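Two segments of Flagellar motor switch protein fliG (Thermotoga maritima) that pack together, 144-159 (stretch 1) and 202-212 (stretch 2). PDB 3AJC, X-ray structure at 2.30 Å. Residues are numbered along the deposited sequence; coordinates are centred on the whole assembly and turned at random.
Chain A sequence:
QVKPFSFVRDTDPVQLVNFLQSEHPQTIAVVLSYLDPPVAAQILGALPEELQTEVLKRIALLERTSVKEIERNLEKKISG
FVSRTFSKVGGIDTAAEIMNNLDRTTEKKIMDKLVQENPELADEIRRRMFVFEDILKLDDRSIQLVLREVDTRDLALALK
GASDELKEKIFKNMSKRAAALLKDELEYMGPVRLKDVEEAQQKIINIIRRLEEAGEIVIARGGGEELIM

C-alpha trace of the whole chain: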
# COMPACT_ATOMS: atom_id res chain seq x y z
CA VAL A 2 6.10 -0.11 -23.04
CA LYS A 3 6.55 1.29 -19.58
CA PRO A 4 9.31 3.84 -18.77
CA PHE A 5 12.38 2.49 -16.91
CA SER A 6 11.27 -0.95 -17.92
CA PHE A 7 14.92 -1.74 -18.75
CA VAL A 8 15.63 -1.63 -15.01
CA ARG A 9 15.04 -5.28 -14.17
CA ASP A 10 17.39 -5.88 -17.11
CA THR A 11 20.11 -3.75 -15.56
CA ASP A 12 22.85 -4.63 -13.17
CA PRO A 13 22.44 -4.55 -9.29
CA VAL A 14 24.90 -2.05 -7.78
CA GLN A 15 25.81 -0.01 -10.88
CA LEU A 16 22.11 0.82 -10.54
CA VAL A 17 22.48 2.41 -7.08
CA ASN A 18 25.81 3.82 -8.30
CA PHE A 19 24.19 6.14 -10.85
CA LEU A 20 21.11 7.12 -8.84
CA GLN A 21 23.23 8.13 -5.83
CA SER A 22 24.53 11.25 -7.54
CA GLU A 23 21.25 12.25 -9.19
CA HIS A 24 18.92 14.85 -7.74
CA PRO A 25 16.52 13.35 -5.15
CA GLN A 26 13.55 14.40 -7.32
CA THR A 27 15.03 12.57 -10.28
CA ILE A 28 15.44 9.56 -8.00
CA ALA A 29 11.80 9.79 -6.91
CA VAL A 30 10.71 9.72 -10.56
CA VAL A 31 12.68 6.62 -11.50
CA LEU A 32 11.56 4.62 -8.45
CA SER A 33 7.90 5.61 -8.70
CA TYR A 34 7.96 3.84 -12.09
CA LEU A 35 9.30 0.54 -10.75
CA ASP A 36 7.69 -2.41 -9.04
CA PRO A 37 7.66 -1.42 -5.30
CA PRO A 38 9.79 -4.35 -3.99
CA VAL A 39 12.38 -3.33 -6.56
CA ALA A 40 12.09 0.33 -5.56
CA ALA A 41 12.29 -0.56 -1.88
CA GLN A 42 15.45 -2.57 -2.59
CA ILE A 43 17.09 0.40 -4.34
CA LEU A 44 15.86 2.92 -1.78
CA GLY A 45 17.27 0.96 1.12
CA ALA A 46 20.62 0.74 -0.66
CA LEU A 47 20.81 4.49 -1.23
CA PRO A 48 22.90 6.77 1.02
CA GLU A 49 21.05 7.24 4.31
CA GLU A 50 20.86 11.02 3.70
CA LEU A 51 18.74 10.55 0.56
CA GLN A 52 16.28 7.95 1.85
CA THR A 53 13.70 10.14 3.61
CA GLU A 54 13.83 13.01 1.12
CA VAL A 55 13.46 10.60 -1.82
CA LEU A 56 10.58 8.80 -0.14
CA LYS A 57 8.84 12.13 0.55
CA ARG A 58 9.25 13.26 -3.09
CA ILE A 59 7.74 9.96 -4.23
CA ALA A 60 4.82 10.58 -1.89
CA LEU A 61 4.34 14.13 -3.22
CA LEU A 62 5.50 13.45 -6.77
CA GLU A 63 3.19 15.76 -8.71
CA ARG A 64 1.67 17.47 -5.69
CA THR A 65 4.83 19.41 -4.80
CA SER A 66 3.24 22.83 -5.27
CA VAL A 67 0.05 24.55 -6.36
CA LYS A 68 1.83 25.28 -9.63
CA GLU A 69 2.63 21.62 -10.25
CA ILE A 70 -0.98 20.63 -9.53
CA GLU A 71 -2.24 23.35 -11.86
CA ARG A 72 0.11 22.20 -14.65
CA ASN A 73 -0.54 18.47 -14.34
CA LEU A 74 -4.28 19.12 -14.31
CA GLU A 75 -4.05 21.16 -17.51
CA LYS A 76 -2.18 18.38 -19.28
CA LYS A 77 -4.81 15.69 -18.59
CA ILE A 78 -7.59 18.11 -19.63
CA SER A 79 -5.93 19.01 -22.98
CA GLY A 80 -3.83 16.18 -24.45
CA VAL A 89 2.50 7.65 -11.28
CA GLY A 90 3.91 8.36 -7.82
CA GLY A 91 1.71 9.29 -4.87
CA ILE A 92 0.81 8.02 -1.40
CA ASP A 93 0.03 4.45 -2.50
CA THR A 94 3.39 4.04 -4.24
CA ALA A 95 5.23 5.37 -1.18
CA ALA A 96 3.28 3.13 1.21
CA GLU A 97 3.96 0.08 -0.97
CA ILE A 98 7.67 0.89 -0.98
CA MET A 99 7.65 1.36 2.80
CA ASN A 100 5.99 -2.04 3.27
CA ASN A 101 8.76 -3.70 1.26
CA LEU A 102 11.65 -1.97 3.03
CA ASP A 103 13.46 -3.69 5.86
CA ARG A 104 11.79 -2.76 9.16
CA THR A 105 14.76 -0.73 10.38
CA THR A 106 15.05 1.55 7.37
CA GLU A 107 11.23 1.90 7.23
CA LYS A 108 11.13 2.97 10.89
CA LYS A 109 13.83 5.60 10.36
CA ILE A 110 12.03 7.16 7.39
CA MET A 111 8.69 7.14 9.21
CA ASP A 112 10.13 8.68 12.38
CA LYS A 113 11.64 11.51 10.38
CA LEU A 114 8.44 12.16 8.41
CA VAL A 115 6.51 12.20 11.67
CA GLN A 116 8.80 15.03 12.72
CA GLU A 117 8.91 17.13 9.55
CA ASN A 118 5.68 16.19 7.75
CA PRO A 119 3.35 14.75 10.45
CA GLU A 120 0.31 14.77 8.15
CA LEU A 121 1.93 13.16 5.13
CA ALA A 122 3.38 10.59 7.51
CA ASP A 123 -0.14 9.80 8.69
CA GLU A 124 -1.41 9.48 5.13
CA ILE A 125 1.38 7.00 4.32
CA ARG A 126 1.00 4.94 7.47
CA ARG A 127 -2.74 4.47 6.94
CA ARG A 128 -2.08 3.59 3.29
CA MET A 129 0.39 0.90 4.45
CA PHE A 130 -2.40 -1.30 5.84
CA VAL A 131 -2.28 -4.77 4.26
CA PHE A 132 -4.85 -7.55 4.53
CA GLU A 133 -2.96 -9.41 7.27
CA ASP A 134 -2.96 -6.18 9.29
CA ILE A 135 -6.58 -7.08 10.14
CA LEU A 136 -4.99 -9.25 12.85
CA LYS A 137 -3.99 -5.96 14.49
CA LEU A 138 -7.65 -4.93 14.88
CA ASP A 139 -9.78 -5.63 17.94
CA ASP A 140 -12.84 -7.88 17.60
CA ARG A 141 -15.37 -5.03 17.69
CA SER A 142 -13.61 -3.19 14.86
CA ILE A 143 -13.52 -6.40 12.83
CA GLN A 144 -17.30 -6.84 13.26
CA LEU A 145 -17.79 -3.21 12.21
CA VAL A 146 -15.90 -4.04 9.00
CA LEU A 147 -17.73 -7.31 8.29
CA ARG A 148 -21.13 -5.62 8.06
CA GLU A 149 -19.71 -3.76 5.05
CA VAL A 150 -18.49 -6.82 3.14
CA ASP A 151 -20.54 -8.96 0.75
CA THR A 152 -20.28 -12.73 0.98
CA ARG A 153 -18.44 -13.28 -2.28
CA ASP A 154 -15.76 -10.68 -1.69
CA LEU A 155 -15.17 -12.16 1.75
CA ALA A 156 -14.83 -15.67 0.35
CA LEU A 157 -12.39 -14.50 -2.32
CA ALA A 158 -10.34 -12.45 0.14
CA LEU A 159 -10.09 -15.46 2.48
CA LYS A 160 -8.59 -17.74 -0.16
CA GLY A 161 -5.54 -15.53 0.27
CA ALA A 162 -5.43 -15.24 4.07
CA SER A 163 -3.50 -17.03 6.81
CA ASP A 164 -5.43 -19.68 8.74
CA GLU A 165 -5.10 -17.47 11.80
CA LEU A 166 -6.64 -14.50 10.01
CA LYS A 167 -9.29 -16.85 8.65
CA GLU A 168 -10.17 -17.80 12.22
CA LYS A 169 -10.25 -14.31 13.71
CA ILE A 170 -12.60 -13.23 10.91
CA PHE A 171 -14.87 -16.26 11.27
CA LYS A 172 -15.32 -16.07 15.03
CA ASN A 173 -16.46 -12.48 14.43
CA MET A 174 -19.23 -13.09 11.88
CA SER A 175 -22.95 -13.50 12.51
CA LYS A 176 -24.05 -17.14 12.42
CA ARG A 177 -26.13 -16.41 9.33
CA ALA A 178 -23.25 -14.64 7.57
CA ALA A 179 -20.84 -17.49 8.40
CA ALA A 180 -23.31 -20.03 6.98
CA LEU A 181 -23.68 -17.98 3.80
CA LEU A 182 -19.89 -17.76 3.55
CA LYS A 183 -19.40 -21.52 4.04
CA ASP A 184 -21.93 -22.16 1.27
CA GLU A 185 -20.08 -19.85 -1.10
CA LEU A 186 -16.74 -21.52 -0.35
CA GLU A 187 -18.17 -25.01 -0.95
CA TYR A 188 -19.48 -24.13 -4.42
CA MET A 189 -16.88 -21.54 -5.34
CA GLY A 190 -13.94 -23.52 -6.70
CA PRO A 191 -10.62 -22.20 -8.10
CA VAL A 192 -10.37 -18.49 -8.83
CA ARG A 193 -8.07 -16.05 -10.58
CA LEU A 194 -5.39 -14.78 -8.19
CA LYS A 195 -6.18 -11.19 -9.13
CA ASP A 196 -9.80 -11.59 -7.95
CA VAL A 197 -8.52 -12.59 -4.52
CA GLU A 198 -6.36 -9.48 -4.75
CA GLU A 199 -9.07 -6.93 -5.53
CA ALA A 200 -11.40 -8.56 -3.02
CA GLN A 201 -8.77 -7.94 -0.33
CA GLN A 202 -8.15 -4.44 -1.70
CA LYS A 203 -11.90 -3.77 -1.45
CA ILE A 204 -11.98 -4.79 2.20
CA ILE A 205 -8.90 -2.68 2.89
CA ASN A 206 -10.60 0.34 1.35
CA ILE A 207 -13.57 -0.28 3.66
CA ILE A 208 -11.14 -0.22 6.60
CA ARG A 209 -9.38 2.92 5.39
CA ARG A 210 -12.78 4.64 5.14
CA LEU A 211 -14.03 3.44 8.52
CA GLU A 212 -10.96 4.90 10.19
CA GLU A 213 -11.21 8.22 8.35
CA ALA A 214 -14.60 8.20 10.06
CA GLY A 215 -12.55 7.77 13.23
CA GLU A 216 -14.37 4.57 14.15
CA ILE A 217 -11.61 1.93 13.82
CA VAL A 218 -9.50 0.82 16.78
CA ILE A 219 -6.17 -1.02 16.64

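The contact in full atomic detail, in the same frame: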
# COMPACT_ATOMS: atom_id res chain seq x y z
N GLN A 144 -15.87 -6.68 13.48
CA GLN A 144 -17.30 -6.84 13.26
C GLN A 144 -17.83 -5.62 12.49
O GLN A 144 -18.62 -5.75 11.55
CB GLN A 144 -18.03 -6.97 14.60
CG GLN A 144 -17.84 -8.31 15.29
CD GLN A 144 -17.99 -8.24 16.80
OE1 GLN A 144 -18.74 -7.41 17.33
NE2 GLN A 144 -17.29 -9.12 17.51
N LEU A 145 -17.39 -4.44 12.89
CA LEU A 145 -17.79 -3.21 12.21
C LEU A 145 -17.52 -3.37 10.70
O LEU A 145 -18.37 -3.06 9.86
CB LEU A 145 -16.97 -2.04 12.75
CG LEU A 145 -17.51 -0.62 12.59
CD1 LEU A 145 -18.38 -0.29 13.81
CD2 LEU A 145 -16.35 0.37 12.48
N VAL A 146 -16.32 -3.85 10.38
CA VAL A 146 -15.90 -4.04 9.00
C VAL A 146 -16.72 -5.08 8.25
O VAL A 146 -17.11 -4.86 7.10
CB VAL A 146 -14.39 -4.43 8.96
CG1 VAL A 146 -13.94 -4.73 7.52
CG2 VAL A 146 -13.56 -3.31 9.55
N LEU A 147 -16.97 -6.22 8.89
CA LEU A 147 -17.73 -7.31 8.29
C LEU A 147 -19.12 -6.92 7.77
O LEU A 147 -19.56 -7.39 6.72
CB LEU A 147 -17.84 -8.47 9.28
CG LEU A 147 -16.51 -9.14 9.61
CD1 LEU A 147 -16.76 -10.34 10.50
CD2 LEU A 147 -15.80 -9.58 8.34
N ARG A 148 -19.81 -6.05 8.49
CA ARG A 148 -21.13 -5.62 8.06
C ARG A 148 -21.09 -4.88 6.73
O ARG A 148 -22.12 -4.69 6.09
CB ARG A 148 -21.77 -4.73 9.13
CG ARG A 148 -22.24 -5.50 10.36
CD ARG A 148 -22.76 -4.58 11.45
NE ARG A 148 -21.75 -3.60 11.85
CZ ARG A 148 -21.83 -2.87 12.96
NH1 ARG A 148 -22.87 -3.00 13.77
NH2 ARG A 148 -20.86 -2.00 13.25
N GLU A 149 -19.88 -4.50 6.30
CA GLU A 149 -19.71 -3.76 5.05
C GLU A 149 -19.17 -4.62 3.91
O GLU A 149 -18.88 -4.11 2.83
CB GLU A 149 -18.75 -2.60 5.28
CG GLU A 149 -19.07 -1.78 6.53
CD GLU A 149 -20.07 -0.68 6.26
OE1 GLU A 149 -20.66 -0.17 7.24
OE2 GLU A 149 -20.26 -0.31 5.08
N VAL A 150 -19.04 -5.92 4.15
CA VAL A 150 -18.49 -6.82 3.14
C VAL A 150 -19.45 -7.89 2.63
O VAL A 150 -19.98 -8.67 3.41
CB VAL A 150 -17.23 -7.54 3.70
CG1 VAL A 150 -16.56 -8.37 2.59
CG2 VAL A 150 -16.27 -6.49 4.30
N ASP A 151 -19.64 -7.95 1.32
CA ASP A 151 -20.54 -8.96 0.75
C ASP A 151 -19.88 -10.34 0.81
O ASP A 151 -18.65 -10.47 0.80
CB ASP A 151 -20.92 -8.62 -0.70
CG ASP A 151 -19.72 -8.63 -1.64
OD1 ASP A 151 -19.50 -9.65 -2.33
OD2 ASP A 151 -19.00 -7.62 -1.68
N THR A 152 -20.73 -11.35 0.88
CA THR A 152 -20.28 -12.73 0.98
C THR A 152 -19.20 -13.14 -0.01
O THR A 152 -18.19 -13.71 0.39
CB THR A 152 -21.47 -13.70 0.82
OG1 THR A 152 -22.44 -13.42 1.83
CG2 THR A 152 -21.01 -15.15 0.92
N ARG A 153 -19.41 -12.86 -1.29
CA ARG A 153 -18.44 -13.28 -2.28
C ARG A 153 -17.07 -12.62 -2.15
O ARG A 153 -16.04 -13.27 -2.35
CB ARG A 153 -18.97 -13.06 -3.70
CG ARG A 153 -18.08 -13.70 -4.76
CD ARG A 153 -18.85 -13.96 -6.04
NE ARG A 153 -18.17 -14.94 -6.89
CZ ARG A 153 -17.11 -14.66 -7.64
NH1 ARG A 153 -16.60 -13.43 -7.66
NH2 ARG A 153 -16.54 -15.63 -8.35
N ASP A 154 -17.04 -11.34 -1.84
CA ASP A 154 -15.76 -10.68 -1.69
C ASP A 154 -15.01 -11.26 -0.49
O ASP A 154 -13.79 -11.43 -0.53
CB ASP A 154 -15.94 -9.17 -1.52
CG ASP A 154 -16.18 -8.49 -2.85
OD1 ASP A 154 -15.49 -8.85 -3.83
OD2 ASP A 154 -17.04 -7.59 -2.91
N LEU A 155 -15.76 -11.59 0.55
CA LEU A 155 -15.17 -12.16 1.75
C LEU A 155 -14.55 -13.51 1.41
O LEU A 155 -13.41 -13.78 1.75
CB LEU A 155 -16.25 -12.32 2.83
CG LEU A 155 -15.82 -12.52 4.28
CD1 LEU A 155 -14.67 -11.58 4.64
CD2 LEU A 155 -17.04 -12.26 5.19
N ALA A 156 -15.31 -14.35 0.71
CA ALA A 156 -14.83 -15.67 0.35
C ALA A 156 -13.55 -15.58 -0.48
O ALA A 156 -12.58 -16.30 -0.22
CB ALA A 156 -15.90 -16.43 -0.42
N LEU A 157 -13.55 -14.70 -1.47
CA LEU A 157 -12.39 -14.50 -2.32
C LEU A 157 -11.19 -14.05 -1.49
O LEU A 157 -10.10 -14.62 -1.57
CB LEU A 157 -12.68 -13.44 -3.39
CG LEU A 157 -13.65 -13.86 -4.49
CD1 LEU A 157 -14.11 -12.66 -5.33
CD2 LEU A 157 -12.97 -14.89 -5.34
N ALA A 158 -11.40 -13.01 -0.70
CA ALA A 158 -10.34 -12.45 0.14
C ALA A 158 -9.73 -13.50 1.08
O ALA A 158 -8.52 -13.46 1.36
CB ALA A 158 -10.89 -11.28 0.95
N LEU A 159 -10.55 -14.43 1.55
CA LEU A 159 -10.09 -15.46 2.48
C LEU A 159 -9.23 -16.53 1.82
O LEU A 159 -8.41 -17.16 2.48
CB LEU A 159 -11.29 -16.10 3.19
CG LEU A 159 -11.96 -15.20 4.22
CD1 LEU A 159 -13.19 -15.88 4.81
CD2 LEU A 159 -10.95 -14.90 5.31
N GLN A 202 -8.30 -5.88 -1.55
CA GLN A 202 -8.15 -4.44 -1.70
C GLN A 202 -9.45 -3.72 -1.32
O GLN A 202 -9.44 -2.67 -0.68
CB GLN A 202 -7.80 -4.10 -3.14
CG GLN A 202 -7.65 -2.62 -3.37
CD GLN A 202 -6.30 -2.11 -2.93
OE1 GLN A 202 -5.77 -2.51 -1.88
NE2 GLN A 202 -5.72 -1.23 -3.74
N LYS A 203 -10.57 -4.31 -1.73
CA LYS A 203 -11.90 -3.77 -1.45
C LYS A 203 -12.17 -3.70 0.05
O LYS A 203 -12.74 -2.73 0.55
CB LYS A 203 -12.96 -4.67 -2.11
CG LYS A 203 -13.82 -3.99 -3.15
CD LYS A 203 -14.30 -5.01 -4.16
CE LYS A 203 -15.32 -4.42 -5.11
NZ LYS A 203 -15.66 -5.38 -6.21
N ILE A 204 -11.78 -4.75 0.76
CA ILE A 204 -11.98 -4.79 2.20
C ILE A 204 -11.08 -3.76 2.87
O ILE A 204 -11.49 -3.08 3.81
CB ILE A 204 -11.67 -6.19 2.76
CG1 ILE A 204 -12.65 -7.21 2.16
CG2 ILE A 204 -11.73 -6.15 4.29
CD1 ILE A 204 -12.55 -8.64 2.76
N ILE A 205 -9.86 -3.64 2.36
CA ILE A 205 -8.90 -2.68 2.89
C ILE A 205 -9.43 -1.27 2.73
O ILE A 205 -9.29 -0.44 3.63
CB ILE A 205 -7.54 -2.80 2.17
CG1 ILE A 205 -6.85 -4.10 2.58
CG2 ILE A 205 -6.66 -1.58 2.49
CD1 ILE A 205 -5.58 -4.39 1.82
N ASN A 206 -10.04 -0.99 1.58
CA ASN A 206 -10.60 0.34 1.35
C ASN A 206 -11.71 0.61 2.36
O ASN A 206 -11.83 1.73 2.86
CB ASN A 206 -11.13 0.45 -0.09
CG ASN A 206 -10.02 0.39 -1.12
OD1 ASN A 206 -8.90 0.80 -0.86
ND2 ASN A 206 -10.34 -0.11 -2.31
N ILE A 207 -12.50 -0.41 2.67
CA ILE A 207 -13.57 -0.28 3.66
C ILE A 207 -12.94 0.14 5.00
O ILE A 207 -13.45 1.02 5.69
CB ILE A 207 -14.34 -1.61 3.85
CG1 ILE A 207 -15.18 -1.92 2.61
CG2 ILE A 207 -15.21 -1.55 5.10
CD1 ILE A 207 -15.92 -3.23 2.70
N ILE A 208 -11.84 -0.51 5.36
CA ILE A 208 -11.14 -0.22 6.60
C ILE A 208 -10.58 1.21 6.60
O ILE A 208 -10.72 1.95 7.57
CB ILE A 208 -10.01 -1.25 6.82
CG1 ILE A 208 -10.62 -2.62 7.11
CG2 ILE A 208 -9.07 -0.80 7.95
CD1 ILE A 208 -9.64 -3.79 7.06
N ARG A 209 -9.95 1.59 5.50
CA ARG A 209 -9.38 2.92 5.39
C ARG A 209 -10.46 3.99 5.55
O ARG A 209 -10.22 5.05 6.14
CB ARG A 209 -8.67 3.08 4.05
CG ARG A 209 -7.64 4.19 4.02
CD ARG A 209 -6.76 4.07 2.80
NE ARG A 209 -7.48 4.37 1.56
CZ ARG A 209 -7.35 3.68 0.44
NH1 ARG A 209 -6.52 2.64 0.38
NH2 ARG A 209 -8.03 4.03 -0.64
N ARG A 210 -11.66 3.71 5.04
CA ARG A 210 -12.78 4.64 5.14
C ARG A 210 -13.39 4.67 6.54
O ARG A 210 -13.81 5.73 7.02
CB ARG A 210 -13.87 4.29 4.12
CG ARG A 210 -15.14 5.10 4.28
CD ARG A 210 -16.15 4.79 3.19
NE ARG A 210 -16.54 3.38 3.17
CZ ARG A 210 -17.26 2.79 4.12
NH1 ARG A 210 -17.68 3.48 5.17
NH2 ARG A 210 -17.56 1.50 4.02
N LEU A 211 -13.46 3.51 7.18
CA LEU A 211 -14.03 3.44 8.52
C LEU A 211 -13.13 4.05 9.58
O LEU A 211 -13.57 4.30 10.70
CB LEU A 211 -14.35 1.99 8.89
CG LEU A 211 -15.64 1.43 8.29
CD1 LEU A 211 -15.85 0.01 8.79
CD2 LEU A 211 -16.82 2.31 8.69
N GLU A 212 -11.87 4.30 9.24
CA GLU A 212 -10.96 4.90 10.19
C GLU A 212 -10.90 6.40 9.95
O GLU A 212 -10.61 7.18 10.85
CB GLU A 212 -9.57 4.28 10.10
CG GLU A 212 -8.88 4.44 8.77
CD GLU A 212 -7.53 3.78 8.77
OE1 GLU A 212 -6.74 4.05 9.71
OE2 GLU A 212 -7.24 2.98 7.85
O HOH W 1 -13.78 -7.50 -5.98

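The most distinctive feature of this contact is a single valine, Val146, seated as a knob in a hole formed by Ile204, Ile207, Ile208 and Leu211 of the facing helix. These four positions follow an i, i+3, i+4, i+7 pattern, so successive turns of the helix supply the walls. A compact, beta-branched side chain suits the pocket: CG1 of Val146 lies 4.2 Å from CG2 of Ile204 and the same distance from CG2 of Ile207, while its CG2 reaches within 3.9 Å of CG1 of Ile208 and 4.1 Å of CD1 of Leu211. Leu145 extends the apolar surface, its CD2 lying 3.7 Å from CD1 of Leu211.

Beyond Val146 the chain makes a type I turn from Leu147 to Val150, which carries it from one helix toward the next while keeping contact with stretch 2. Val150 CG2 packs 3.6 Å from Ile207 CD1. The second helix, 152-159, crosses helix 202-212 at -111°, and Ile204 reaches it with the extended end of its beta-branched side chain, held in an m, t rotamer: its CD1 lies 3.6 Å from Ala158 CB and 4.1 Å from Leu155 CD1. The small methyl of Ala158 lets the isoleucine tip come close to the helix backbone.

Polar groups occupy the exposed margins. Glu149 and Arg210 form a salt bridge, OE2 to NH2 at 3.4 Å, whose hydrogen bond is weak; the carboxylate oxygen approaches the edge of the guanidinium, near its plane. At the other end, Asp154 OD1 and Lys203 NZ stand 4.2 Å apart, beyond a salt bridge, but a water links them, donating to Asp154 OD1 at 3.1 Å and accepting from Lys203 NZ at 2.8 Å. Asp151 suits the N-cap of the second helix because its short carboxylate can accept from a free backbone amide, here Asp154 N to Asp151 OD1 at 3.0 Å.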